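PDB 3ZXK: HIAXHD3 from Humicola insolens, which releases arabinofuranose side chains, probably from arabinoxylan, as a family GH43 arabinofuranosidase whose active site has been engineered to bring in endo-xylanase activity. Local coordinates for residues D388-R393 and A453-W458; G416-I421 and G446-T451; G383-D388 and V524-F529; G395-A400 and F515-L520. All coordinates share one frame; numbering follows the deposited sequence.

Contact 1: residues D388-R393 and A453-W458; sequences DVRGMR and AQQDIW
V389 gives its backbone N-H to Q454 O at 2.8 Å, an almost straight bond (169° at the hydrogen) that ties the turn after strand 380-388 to the short helix 451-455. This lies at one margin of the concanavalin A-like beta-sandwich: V389 to M392 form a type I beta turn, closed by M392 N on V389 O, and the helix leads into strand 457-464, the neighbour of strand 380-388. D388 CA also brings its C-H to Q454 O, 3.4 Å away. Beyond the backbone, with CG anti to the backbone N (chi1 175°), the D388 carboxylate group meets R390. OD1 accepts from R390 N, making an Asx turn, and from R390 NE, while OD2 takes R390 NH2 at 2.8 Å on its syn lone pair. Gripped side-on, the guanidinium rests one face on Q455 CG, which is 3.7 Å from R390 CZ and over the centre. An alanine at D388 would probably leave the R390 guanidinium without its charge mate, free to turn away from Q455, and would take the acceptor from the Asx turn. V389 splits its branches, CG2 going to Q454 CB and CG1 to I457 CG2 at 4.0 Å. The Q454 amide is held at both ends: NE2 donates to I449 O, and OE1 accepts from a water that also donates to V389 O, 3.0 Å from it.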
loop_
_atom_site.group_PDB
_atom_site.type_symbol
_atom_site.label_atom_id
_atom_site.label_comp_id
_atom_site.label_asym_id
_atom_site.label_seq_id
_atom_site.Cartn_x
_atom_site.Cartn_y
_atom_site.Cartn_z
ATOM N N ASP A 388 -5.784 -21.582 15.965
ATOM C CA ASP A 388 -6.288 -22.908 16.332
ATOM C C ASP A 388 -6.341 -23.748 15.032
ATOM O O ASP A 388 -7.097 -23.418 14.112
ATOM C CB ASP A 388 -7.672 -22.763 16.960
ATOM C CG ASP A 388 -8.367 -24.097 17.275
ATOM O OD1 ASP A 388 -7.906 -25.198 16.869
ATOM O OD2 ASP A 388 -9.442 -24.026 17.921
ATOM N N VAL A 389 -5.538 -24.805 14.942
ATOM C CA VAL A 389 -5.418 -25.537 13.675
ATOM C C VAL A 389 -6.013 -26.955 13.728
ATOM O O VAL A 389 -5.736 -27.799 12.869
ATOM C CB VAL A 389 -3.953 -25.607 13.160
ATOM C CG1 VAL A 389 -3.374 -24.200 12.953
ATOM C CG2 VAL A 389 -3.085 -26.426 14.097
ATOM N N ARG A 390 -6.866 -27.207 14.724
ATOM C CA ARG A 390 -7.492 -28.527 14.871
ATOM C C ARG A 390 -8.304 -28.940 13.650
ATOM O O ARG A 390 -8.430 -30.140 13.367
ATOM C CB ARG A 390 -8.321 -28.648 16.131
ATOM C CG ARG A 390 -7.477 -28.621 17.395
ATOM C CD ARG A 390 -8.344 -28.505 18.621
ATOM N NE ARG A 390 -9.219 -27.337 18.499
ATOM C CZ ARG A 390 -10.305 -27.138 19.242
ATOM N NH1 ARG A 390 -10.648 -28.028 20.158
ATOM N NH2 ARG A 390 -11.045 -26.049 19.076
ATOM N N GLY A 391 -8.845 -27.950 12.928
ATOM C CA GLY A 391 -9.678 -28.221 11.754
ATOM C C GLY A 391 -8.935 -28.567 10.474
ATOM O O GLY A 391 -9.574 -28.780 9.432
ATOM N N MET A 392 -7.599 -28.604 10.521
ATOM C CA MET A 392 -6.855 -29.020 9.319
ATOM C C MET A 392 -7.158 -30.453 8.906
ATOM O O MET A 392 -7.359 -31.335 9.762
ATOM C CB MET A 392 -5.358 -28.872 9.514
ATOM C CG MET A 392 -4.959 -27.427 9.683
ATOM S SD MET A 392 -3.183 -27.228 9.876
ATOM C CE MET A 392 -2.624 -27.294 8.181
ATOM N N ARG A 393 -7.201 -30.679 7.600
ATOM C CA ARG A 393 -7.425 -32.022 7.049
ATOM C C ARG A 393 -6.184 -32.508 6.297
ATOM O O ARG A 393 -5.278 -31.709 6.006
ATOM C CB ARG A 393 -8.675 -32.002 6.153
ATOM C CG ARG A 393 -9.946 -31.802 6.967
ATOM C CD ARG A 393 -11.217 -31.789 6.131
ATOM N NE ARG A 393 -11.626 -33.136 5.722
ATOM C CZ ARG A 393 -12.436 -33.936 6.421
ATOM N NH1 ARG A 393 -12.954 -33.540 7.581
ATOM N NH2 ARG A 393 -12.728 -35.144 5.955
ATOM N N ALA A 453 -1.871 -28.608 21.734
ATOM C CA ALA A 453 -0.984 -27.682 21.050
ATOM C C ALA A 453 -1.676 -27.095 19.821
ATOM O O ALA A 453 -1.527 -25.894 19.525
ATOM C CB ALA A 453 0.297 -28.394 20.632
ATOM N N GLN A 454 -2.422 -27.937 19.096
ATOM C CA GLN A 454 -3.111 -27.472 17.885
ATOM C C GLN A 454 -4.123 -26.394 18.180
ATOM O O GLN A 454 -4.360 -25.524 17.351
ATOM C CB GLN A 454 -3.797 -28.625 17.153
ATOM C CG GLN A 454 -2.813 -29.600 16.525
ATOM C CD GLN A 454 -3.523 -30.807 15.983
ATOM O OE1 GLN A 454 -4.633 -30.695 15.479
ATOM N NE2 GLN A 454 -2.908 -31.976 16.115
ATOM N N GLN A 455 -4.719 -26.453 19.369
ATOM C CA GLN A 455 -5.766 -25.489 19.725
ATOM C C GLN A 455 -5.183 -24.095 19.966
ATOM O O GLN A 455 -5.904 -23.114 19.877
ATOM C CB GLN A 455 -6.584 -26.002 20.926
ATOM C CG GLN A 455 -7.865 -25.227 21.273
ATOM C CD GLN A 455 -7.595 -23.933 22.030
ATOM O OE1 GLN A 455 -6.679 -23.853 22.853
ATOM N NE2 GLN A 455 -8.390 -22.902 21.741
ATOM N N ASP A 456 -3.869 -23.996 20.206
ATOM C CA ASP A 456 -3.265 -22.701 20.489
ATOM C C ASP A 456 -1.806 -22.688 20.087
ATOM O O ASP A 456 -0.917 -22.916 20.904
ATOM C CB ASP A 456 -3.418 -22.328 21.966
ATOM C CG ASP A 456 -3.218 -20.843 22.220
ATOM O OD1 ASP A 456 -3.833 -20.032 21.498
ATOM O OD2 ASP A 456 -2.484 -20.495 23.171
ATOM N N ILE A 457 -1.566 -22.435 18.810
ATOM C CA ILE A 457 -0.208 -22.352 18.291
ATOM C C ILE A 457 0.117 -20.930 17.871
ATOM O O ILE A 457 -0.690 -20.267 17.217
ATOM C CB ILE A 457 0.022 -23.343 17.122
ATOM C CG1 ILE A 457 1.462 -23.254 16.610
ATOM C CG2 ILE A 457 -0.949 -23.079 15.973
ATOM C CD1 ILE A 457 1.916 -24.515 15.909
ATOM N N TRP A 458 1.295 -20.461 18.263
ATOM C CA TRP A 458 1.705 -19.103 17.990
ATOM C C TRP A 458 2.861 -19.155 17.053
ATOM O O TRP A 458 3.835 -19.900 17.274
ATOM C CB TRP A 458 2.130 -18.402 19.264
ATOM C CG TRP A 458 1.056 -18.333 20.326
ATOM C CD1 TRP A 458 0.362 -19.392 20.935
ATOM C CD2 TRP A 458 0.586 -17.121 21.021
ATOM N NE1 TRP A 458 -0.512 -18.910 21.889
ATOM C CE2 TRP A 458 -0.426 -17.561 21.987
ATOM C CE3 TRP A 458 0.870 -15.759 20.913
ATOM C CZ2 TRP A 458 -1.095 -16.663 22.815
ATOM C CZ3 TRP A 458 0.184 -14.867 21.745
ATOM C CH2 TRP A 458 -0.778 -15.312 22.674
HETATM O O HOH W 1 -4.754 -30.610 12.642
#

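Contact 2: residues G416-I421 and G446-T451; sequences GNEARI and GPVIDT
I421 pushes its CD1 into a notch in 446-451, between P447 and I449, 3.9 Å from P447 CD on one flank and equally far from I449 CG2 on the other. The two strands, 418-429 and 436-448, form an antiparallel beta hairpin, and the second is the outermost strand of its sheet in the concanavalin A-like sandwich. I421 carries CG1 beside its backbone N (chi1 -55°) and crosses I449 at about a right angle, so the methyl tip of one branch meets the other without running alongside it. A smaller bump fits next to it: A419 has only CB to offer, and I449 lays CG1 against it at 4.0 Å. A419, I421 and I449 also touch strand 406-415, and I421 and I449 reach across to I457 of the other sheet.

G446 supplies the hollow at the far end. A CB there would come tight against I421 CB and collide with the ring of P447, so the bare backbone lets the strands close up and G446 N reaches I421 O at 2.7 Å, coming from above the carbonyl plane. The other face bears R420 and V448, a non-hydrogen-bonded pair with CA atoms 4.1 Å apart. Here only the root of R420 packs, CB lying over P447 O, and the extended chain carries its guanidinium off toward N445 and E418. Where the hairpin frays, a water takes over from direct bonding, accepting from A419 N and donating to I449 O at 2.8 Å.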
loop_
_atom_site.group_PDB
_atom_site.type_symbol
_atom_site.label_atom_id
_atom_site.label_comp_id
_atom_site.label_asym_id
_atom_site.label_seq_id
_atom_site.Cartn_x
_atom_site.Cartn_y
_atom_site.Cartn_z
ATOM N N GLY A 416 -1.984 -37.165 6.771
ATOM C CA GLY A 416 -2.699 -38.226 7.481
ATOM C C GLY A 416 -3.185 -37.691 8.811
ATOM O O GLY A 416 -3.852 -36.626 8.885
ATOM N N ASN A 417 -2.827 -38.400 9.872
ATOM C CA ASN A 417 -3.236 -38.012 11.216
ATOM C C ASN A 417 -2.161 -37.222 11.950
ATOM O O ASN A 417 -2.346 -36.886 13.116
ATOM C CB ASN A 417 -3.656 -39.243 12.014
ATOM C CG ASN A 417 -4.843 -39.962 11.388
ATOM O OD1 ASN A 417 -4.846 -41.193 11.232
ATOM N ND2 ASN A 417 -5.859 -39.200 11.036
ATOM N N GLU A 418 -1.054 -36.917 11.270
ATOM C CA GLU A 418 0.069 -36.160 11.876
ATOM C C GLU A 418 -0.041 -34.680 11.531
ATOM O O GLU A 418 -0.129 -34.339 10.368
ATOM C CB GLU A 418 1.463 -36.702 11.411
ATOM C CG GLU A 418 1.888 -36.542 9.914
ATOM C CD GLU A 418 3.411 -36.377 9.667
ATOM O OE1 GLU A 418 4.093 -35.817 10.558
ATOM O OE2 GLU A 418 3.938 -36.778 8.573
ATOM N N ALA A 419 -0.009 -33.804 12.532
ATOM C CA ALA A 419 0.235 -32.387 12.293
ATOM C C ALA A 419 1.594 -32.036 12.865
ATOM O O ALA A 419 1.938 -32.441 13.986
ATOM C CB ALA A 419 -0.825 -31.505 12.922
ATOM N N ARG A 420 2.385 -31.324 12.083
ATOM C CA ARG A 420 3.685 -30.909 12.559
ATOM C C ARG A 420 4.066 -29.543 12.048
ATOM O O ARG A 420 3.614 -29.090 10.979
ATOM C CB ARG A 420 4.750 -31.920 12.186
ATOM C CG ARG A 420 5.229 -31.808 10.763
ATOM C CD ARG A 420 6.412 -32.716 10.553
ATOM N NE ARG A 420 7.094 -32.491 9.290
ATOM C CZ ARG A 420 6.692 -32.959 8.113
ATOM N NH1 ARG A 420 5.559 -33.668 7.984
ATOM N NH2 ARG A 420 7.431 -32.715 7.053
ATOM N N ILE A 421 4.915 -28.897 12.821
ATOM C CA ILE A 421 5.446 -27.596 12.443
ATOM C C ILE A 421 6.591 -27.762 11.462
ATOM O O ILE A 421 7.418 -28.653 11.632
ATOM C CB ILE A 421 5.914 -26.815 13.689
ATOM C CG1 ILE A 421 4.749 -26.725 14.668
ATOM C CG2 ILE A 421 6.411 -25.420 13.335
ATOM C CD1 ILE A 421 5.137 -26.287 16.051
ATOM N N GLY A 446 9.894 -28.946 12.648
ATOM C CA GLY A 446 9.647 -28.802 14.074
ATOM C C GLY A 446 8.886 -30.018 14.573
ATOM O O GLY A 446 8.811 -31.035 13.877
ATOM N N PRO A 447 8.316 -29.913 15.763
ATOM C CA PRO A 447 7.689 -31.076 16.383
ATOM C C PRO A 447 6.302 -31.421 15.847
ATOM O O PRO A 447 5.619 -30.572 15.238
ATOM C CB PRO A 447 7.532 -30.637 17.842
ATOM C CG PRO A 447 7.360 -29.158 17.760
ATOM C CD PRO A 447 8.215 -28.700 16.599
ATOM N N VAL A 448 5.893 -32.655 16.116
ATOM C CA VAL A 448 4.512 -33.099 15.958
ATOM C C VAL A 448 3.749 -32.442 17.093
ATOM O O VAL A 448 4.230 -32.389 18.226
ATOM C CB VAL A 448 4.415 -34.641 16.062
ATOM C CG1 VAL A 448 2.970 -35.103 16.222
ATOM C CG2 VAL A 448 5.078 -35.289 14.850
ATOM N N ILE A 449 2.587 -31.897 16.778
ATOM C CA ILE A 449 1.797 -31.198 17.758
ATOM C C ILE A 449 0.512 -31.968 18.006
ATOM O O ILE A 449 -0.172 -32.355 17.045
ATOM C CB ILE A 449 1.497 -29.735 17.329
ATOM C CG1 ILE A 449 1.054 -29.635 15.859
ATOM C CG2 ILE A 449 2.713 -28.861 17.625
ATOM C CD1 ILE A 449 0.616 -28.226 15.452
ATOM N N ASP A 450 0.224 -32.211 19.288
ATOM C CA ASP A 450 -1.004 -32.905 19.734
ATOM C C ASP A 450 -2.210 -31.953 19.719
ATOM O O ASP A 450 -2.057 -30.772 19.413
ATOM C CB ASP A 450 -0.802 -33.589 21.110
ATOM C CG ASP A 450 -0.685 -32.594 22.300
ATOM O OD1 ASP A 450 -0.892 -31.373 22.145
ATOM O OD2 ASP A 450 -0.404 -33.054 23.436
ATOM N N THR A 451 -3.401 -32.455 20.053
ATOM C CA THR A 451 -4.616 -31.642 19.938
ATOM C C THR A 451 -4.560 -30.381 20.789
ATOM O O THR A 451 -5.009 -29.320 20.350
ATOM C CB THR A 451 -5.903 -32.443 20.240
ATOM O OG1 THR A 451 -5.893 -32.888 21.605
ATOM C CG2 THR A 451 -6.012 -33.644 19.292
HETATM O O HOH W 2 -0.382 -34.585 15.314
#

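Contact 3: residues G383-D388 and V524-F529; sequences GIFRLD and VKVKGF
F529, with CG anti to its backbone N (chi1 171°), turns an edge onto F385: its CD1 stands 3.4 Å above the F385 ring plane, over the ring centre. The pair is T-shaped in type but inclined, with planes 56° apart. At the edge of the F385 ring, near its plane, comes V526 CG1, while F529 CE1 lies 3.8 Å from G383 CA and W333 stacks edge-to-face with F529. An alanine at F385 would probably open a gap beneath F529, leaving that edge without a face and V526 CG1 without its ring neighbour. Both phenylalanines point into the sandwich, from adjacent antiparallel strands of its seven-stranded sheet. The pairing is interrupted by a classic beta bulge: K527 and G528 both face R386, whose O takes K527 N at 2.7 Å and G528 N only weakly. K527, the extra residue, points its CB toward strand 380-388, and its CE packs on D388 CB at 3.7 Å. K527 NZ and R386 NE lie 4.1 Å apart, but both form salt bridges to D456 OD1, which would offset the repulsion between them. Past the bulge the pairing is regular again, with D388 N on K525 O and K525 N on D388 O. D388 OD2 is salt-bridged to R390 but not to K525 NZ; a water joins those two, donating to OD2 and accepting from NZ at 2.7 Å.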
loop_
_atom_site.group_PDB
_atom_site.type_symbol
_atom_site.label_atom_id
_atom_site.label_comp_id
_atom_site.label_asym_id
_atom_site.label_seq_id
_atom_site.Cartn_x
_atom_site.Cartn_y
_atom_site.Cartn_z
ATOM N N GLY A 383 6.041 -10.065 13.712
ATOM C CA GLY A 383 4.601 -10.297 13.527
ATOM C C GLY A 383 4.246 -11.655 14.104
ATOM O O GLY A 383 4.869 -12.671 13.763
ATOM N N ILE A 384 3.262 -11.688 14.993
ATOM C CA ILE A 384 2.869 -12.914 15.680
ATOM C C ILE A 384 1.406 -13.256 15.395
ATOM O O ILE A 384 0.506 -12.454 15.658
ATOM C CB ILE A 384 3.091 -12.791 17.189
ATOM C CG1 ILE A 384 4.546 -12.393 17.466
ATOM C CG2 ILE A 384 2.703 -14.084 17.927
ATOM C CD1 ILE A 384 4.843 -12.251 18.934
ATOM N N PHE A 385 1.183 -14.429 14.817
ATOM C CA PHE A 385 -0.149 -14.971 14.571
ATOM C C PHE A 385 -0.460 -16.058 15.587
ATOM O O PHE A 385 0.382 -16.922 15.865
ATOM C CB PHE A 385 -0.234 -15.569 13.170
ATOM C CG PHE A 385 -0.232 -14.554 12.056
ATOM C CD1 PHE A 385 -1.431 -13.963 11.627
ATOM C CD2 PHE A 385 0.964 -14.198 11.429
ATOM C CE1 PHE A 385 -1.418 -13.053 10.579
ATOM C CE2 PHE A 385 0.967 -13.297 10.383
ATOM C CZ PHE A 385 -0.217 -12.723 9.956
ATOM N N ARG A 386 -1.673 -16.033 16.123
ATOM C CA ARG A 386 -2.141 -17.024 17.083
ATOM C C ARG A 386 -3.274 -17.809 16.403
ATOM O O ARG A 386 -4.243 -17.206 15.931
ATOM C CB ARG A 386 -2.613 -16.312 18.355
ATOM C CG ARG A 386 -3.032 -17.244 19.473
ATOM C CD ARG A 386 -3.743 -16.488 20.570
ATOM N NE ARG A 386 -4.089 -17.369 21.671
ATOM C CZ ARG A 386 -4.585 -16.941 22.821
ATOM N NH1 ARG A 386 -4.787 -15.640 23.022
ATOM N NH2 ARG A 386 -4.869 -17.811 23.775
ATOM N N LEU A 387 -3.116 -19.131 16.298
ATOM C CA LEU A 387 -4.045 -19.986 15.528
ATOM C C LEU A 387 -4.567 -21.168 16.300
ATOM O O LEU A 387 -3.889 -21.680 17.204
ATOM C CB LEU A 387 -3.403 -20.493 14.233
ATOM C CG LEU A 387 -2.941 -19.417 13.247
ATOM C CD1 LEU A 387 -1.471 -19.102 13.460
ATOM C CD2 LEU A 387 -3.208 -19.904 11.839
ATOM N N ASP A 388 -5.784 -21.582 15.965
ATOM C CA ASP A 388 -6.288 -22.908 16.332
ATOM C C ASP A 388 -6.341 -23.748 15.032
ATOM O O ASP A 388 -7.097 -23.418 14.112
ATOM C CB ASP A 388 -7.672 -22.763 16.960
ATOM C CG ASP A 388 -8.367 -24.097 17.275
ATOM O OD1 ASP A 388 -7.906 -25.198 16.869
ATOM O OD2 ASP A 388 -9.442 -24.026 17.921
ATOM N N VAL A 524 -8.759 -23.462 9.495
ATOM C CA VAL A 524 -8.094 -23.011 10.676
ATOM C C VAL A 524 -8.791 -21.770 11.192
ATOM O O VAL A 524 -9.518 -21.096 10.458
ATOM C CB VAL A 524 -6.582 -22.750 10.428
ATOM C CG1 VAL A 524 -5.889 -23.996 9.866
ATOM C CG2 VAL A 524 -6.366 -21.544 9.545
ATOM N N LYS A 525 -8.533 -21.443 12.460
ATOM C CA LYS A 525 -9.050 -20.226 13.033
ATOM C C LYS A 525 -7.854 -19.356 13.403
ATOM O O LYS A 525 -6.960 -19.803 14.146
ATOM C CB LYS A 525 -9.889 -20.534 14.295
ATOM C CG LYS A 525 -10.465 -19.272 14.976
ATOM C CD LYS A 525 -11.504 -19.583 16.051
ATOM C CE LYS A 525 -10.930 -20.326 17.238
ATOM N NZ LYS A 525 -11.991 -20.555 18.255
ATOM N N VAL A 526 -7.847 -18.132 12.904
ATOM C CA VAL A 526 -6.848 -17.162 13.308
ATOM C C VAL A 526 -7.420 -16.391 14.480
ATOM O O VAL A 526 -8.401 -15.656 14.334
ATOM C CB VAL A 526 -6.472 -16.221 12.149
ATOM C CG1 VAL A 526 -5.202 -15.489 12.494
ATOM C CG2 VAL A 526 -6.276 -17.025 10.866
ATOM N N LYS A 527 -6.854 -16.598 15.659
ATOM C CA LYS A 527 -7.380 -15.956 16.849
ATOM C C LYS A 527 -6.883 -14.542 16.996
ATOM O O LYS A 527 -7.596 -13.689 17.506
ATOM C CB LYS A 527 -7.021 -16.726 18.111
ATOM C CG LYS A 527 -7.513 -18.167 18.127
ATOM C CD LYS A 527 -7.243 -18.712 19.515
ATOM C CE LYS A 527 -6.972 -20.192 19.488
ATOM N NZ LYS A 527 -6.460 -20.586 20.828
ATOM N N GLY A 528 -5.675 -14.253 16.538
ATOM C CA GLY A 528 -5.131 -12.937 16.782
ATOM C C GLY A 528 -3.870 -12.684 16.001
ATOM O O GLY A 528 -3.207 -13.598 15.524
ATOM N N PHE A 529 -3.523 -11.406 15.914
ATOM C CA PHE A 529 -2.260 -10.982 15.312
ATOM C C PHE A 529 -1.753 -9.811 16.151
ATOM O O PHE A 529 -2.527 -8.919 16.536
ATOM C CB PHE A 529 -2.429 -10.475 13.872
ATOM C CG PHE A 529 -1.157 -9.838 13.319
ATOM C CD1 PHE A 529 -0.112 -10.623 12.791
ATOM C CD2 PHE A 529 -0.958 -8.468 13.423
ATOM C CE1 PHE A 529 1.066 -10.020 12.292
ATOM C CE2 PHE A 529 0.229 -7.875 12.951
ATOM C CZ PHE A 529 1.243 -8.649 12.409
HETATM O O HOH W 3 -10.265 -22.153 19.652
#

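Contact 4: residues G395-A400 and F515-L520; sequences GDRAGA and FSTKSL
T517 bonds G395 O twice, with its backbone N and with its own hydroxyl. The N-H comes from above the carbonyl plane, whereas OG1 donates in the plane, on a lone pair, at 2.9 Å. This double hold marks the place where strands 396-403 and 509-516, antiparallel neighbours in the eight-stranded sheet of the concanavalin A-like sandwich, run out into loops. G395 has to be a glycine by its geometry: phi is positive (91°), and a CB would clash with T517 OG1 and with K518 CG. In its absence K518 lays CD against G395 CA at 4.1 Å.

Further in, R397 and F515 form a hydrogen-bonded pair, R397 N donating to F515 O and F515 N to R397 O at 3.0 Å. Their side chains share the face turned away from the other sheet. F515 CG sits between the backbone N and the carbonyl carbon (chi1 64°), and the ring takes R397 CB over its face, 4.3 Å from the centroid, in a CH-pi contact. The arginine runs on extended, and T517 CG2 lies over one face of the guanidinium, offset toward its rim and 3.6 Å from R397 NE. T517 thus serves two partners with two branches, and W413 adds a cation-pi contact to the same arginine. On the inner side D396 OD2 accepts from R393 N, and a water donates both to D396 OD1 and to S519 O, 2.7 Å away.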
loop_
_atom_site.group_PDB
_atom_site.type_symbol
_atom_site.label_atom_id
_atom_site.label_comp_id
_atom_site.label_asym_id
_atom_site.label_seq_id
_atom_site.Cartn_x
_atom_site.Cartn_y
_atom_site.Cartn_z
ATOM N N GLY A 395 -3.328 -33.179 3.969
ATOM C CA GLY A 395 -2.736 -32.407 2.889
ATOM C C GLY A 395 -2.774 -30.900 3.098
ATOM O O GLY A 395 -2.253 -30.165 2.288
ATOM N N ASP A 396 -3.395 -30.424 4.177
ATOM C CA ASP A 396 -3.496 -28.985 4.400
ATOM C C ASP A 396 -2.168 -28.391 4.865
ATOM O O ASP A 396 -1.349 -29.067 5.535
ATOM C CB ASP A 396 -4.585 -28.646 5.414
ATOM C CG ASP A 396 -6.018 -28.889 4.882
ATOM O OD1 ASP A 396 -6.154 -29.247 3.710
ATOM O OD2 ASP A 396 -6.992 -28.773 5.666
ATOM N N ARG A 397 -1.929 -27.153 4.441
ATOM C CA ARG A 397 -0.738 -26.418 4.804
ATOM C C ARG A 397 -1.224 -25.027 5.236
ATOM O O ARG A 397 -1.898 -24.337 4.478
ATOM C CB ARG A 397 0.221 -26.360 3.607
ATOM C CG ARG A 397 0.695 -27.726 3.110
ATOM C CD ARG A 397 1.753 -27.555 2.060
ATOM N NE ARG A 397 2.239 -28.872 1.665
ATOM C CZ ARG A 397 3.044 -29.092 0.628
ATOM N NH1 ARG A 397 3.486 -28.052 -0.086
ATOM N NH2 ARG A 397 3.422 -30.335 0.310
ATOM N N ALA A 398 -0.895 -24.612 6.447
ATOM C CA ALA A 398 -1.336 -23.302 6.921
ATOM C C ALA A 398 -0.199 -22.654 7.711
ATOM O O ALA A 398 0.691 -23.375 8.203
ATOM C CB ALA A 398 -2.563 -23.462 7.801
ATOM N N GLY A 399 -0.181 -21.332 7.785
ATOM C CA GLY A 399 0.845 -20.674 8.600
ATOM C C GLY A 399 1.076 -19.203 8.394
ATOM O O GLY A 399 0.242 -18.495 7.836
ATOM N N ALA A 400 2.247 -18.773 8.842
ATOM C CA ALA A 400 2.634 -17.388 8.816
ATOM C C ALA A 400 3.758 -17.201 7.798
ATOM O O ALA A 400 4.821 -17.811 7.908
ATOM C CB ALA A 400 3.057 -16.913 10.211
ATOM N N PHE A 515 -4.127 -23.553 2.640
ATOM C CA PHE A 515 -4.536 -24.209 1.393
ATOM C C PHE A 515 -4.371 -25.712 1.518
ATOM O O PHE A 515 -3.846 -26.204 2.533
ATOM C CB PHE A 515 -3.788 -23.649 0.162
ATOM C CG PHE A 515 -2.302 -23.886 0.163
ATOM C CD1 PHE A 515 -1.437 -22.975 0.774
ATOM C CD2 PHE A 515 -1.760 -24.997 -0.459
ATOM C CE1 PHE A 515 -0.062 -23.189 0.782
ATOM C CE2 PHE A 515 -0.383 -25.223 -0.451
ATOM C CZ PHE A 515 0.474 -24.315 0.150
ATOM N N SER A 516 -4.829 -26.445 0.504
ATOM C CA SER A 516 -4.630 -27.889 0.553
ATOM C C SER A 516 -3.983 -28.450 -0.674
ATOM O O SER A 516 -4.085 -27.925 -1.776
ATOM C CB SER A 516 -5.914 -28.666 0.847
ATOM O OG SER A 516 -5.627 -30.059 1.029
ATOM N N THR A 517 -3.224 -29.510 -0.438
ATOM C CA THR A 517 -2.589 -30.212 -1.544
ATOM C C THR A 517 -3.463 -31.367 -2.059
ATOM O O THR A 517 -3.189 -31.904 -3.115
ATOM C CB THR A 517 -1.202 -30.725 -1.158
ATOM O OG1 THR A 517 -1.336 -31.640 -0.067
ATOM C CG2 THR A 517 -0.306 -29.544 -0.727
ATOM N N LYS A 518 -4.523 -31.716 -1.324
ATOM C CA LYS A 518 -5.345 -32.879 -1.659
ATOM C C LYS A 518 -6.774 -32.517 -1.972
ATOM O O LYS A 518 -7.246 -32.789 -3.068
ATOM C CB LYS A 518 -5.325 -33.889 -0.517
ATOM C CG LYS A 518 -4.006 -34.619 -0.400
ATOM C CD LYS A 518 -4.044 -35.632 0.729
ATOM C CE LYS A 518 -2.786 -36.481 0.728
ATOM N NZ LYS A 518 -2.619 -37.158 -0.584
ATOM N N SER A 519 -7.468 -31.935 -0.995
ATOM C CA SER A 519 -8.887 -31.620 -1.156
ATOM C C SER A 519 -9.338 -30.551 -0.191
ATOM O O SER A 519 -8.736 -30.373 0.840
ATOM C CB SER A 519 -9.721 -32.876 -0.939
ATOM O OG SER A 519 -9.891 -33.084 0.441
ATOM N N LEU A 520 -10.419 -29.860 -0.526
ATOM C CA LEU A 520 -10.963 -28.861 0.374
ATOM C C LEU A 520 -11.737 -29.496 1.528
ATOM O O LEU A 520 -11.953 -30.701 1.542
ATOM C CB LEU A 520 -11.835 -27.867 -0.390
ATOM C CG LEU A 520 -11.206 -27.277 -1.650
ATOM C CD1 LEU A 520 -12.219 -26.348 -2.305
ATOM C CD2 LEU A 520 -9.910 -26.518 -1.344
HETATM O O HOH W 4 -8.905 -28.893 3.135
#

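Contact 3 is the buried core of the set, strand against strand in the seven-stranded sheet, with aromatic packing on its inner face and charges on its outer one. The other three are only partly buried. Contacts 2 and 4 belong to the other sheet, contact 2 at its edge hairpin and contact 4 deeper in; contact 2 has no aromatic side chain, while contact 4 sets an arginine on a phenylalanine, and both use a glycine and a bridging water. Contact 1 shares D388 with contact 3 and joins the halves: D456 receives R386, and the Q454 amide meets I449 of contact 2. Inside the sandwich, M392 touches the backbone of contact 4, and F385 packs on A400.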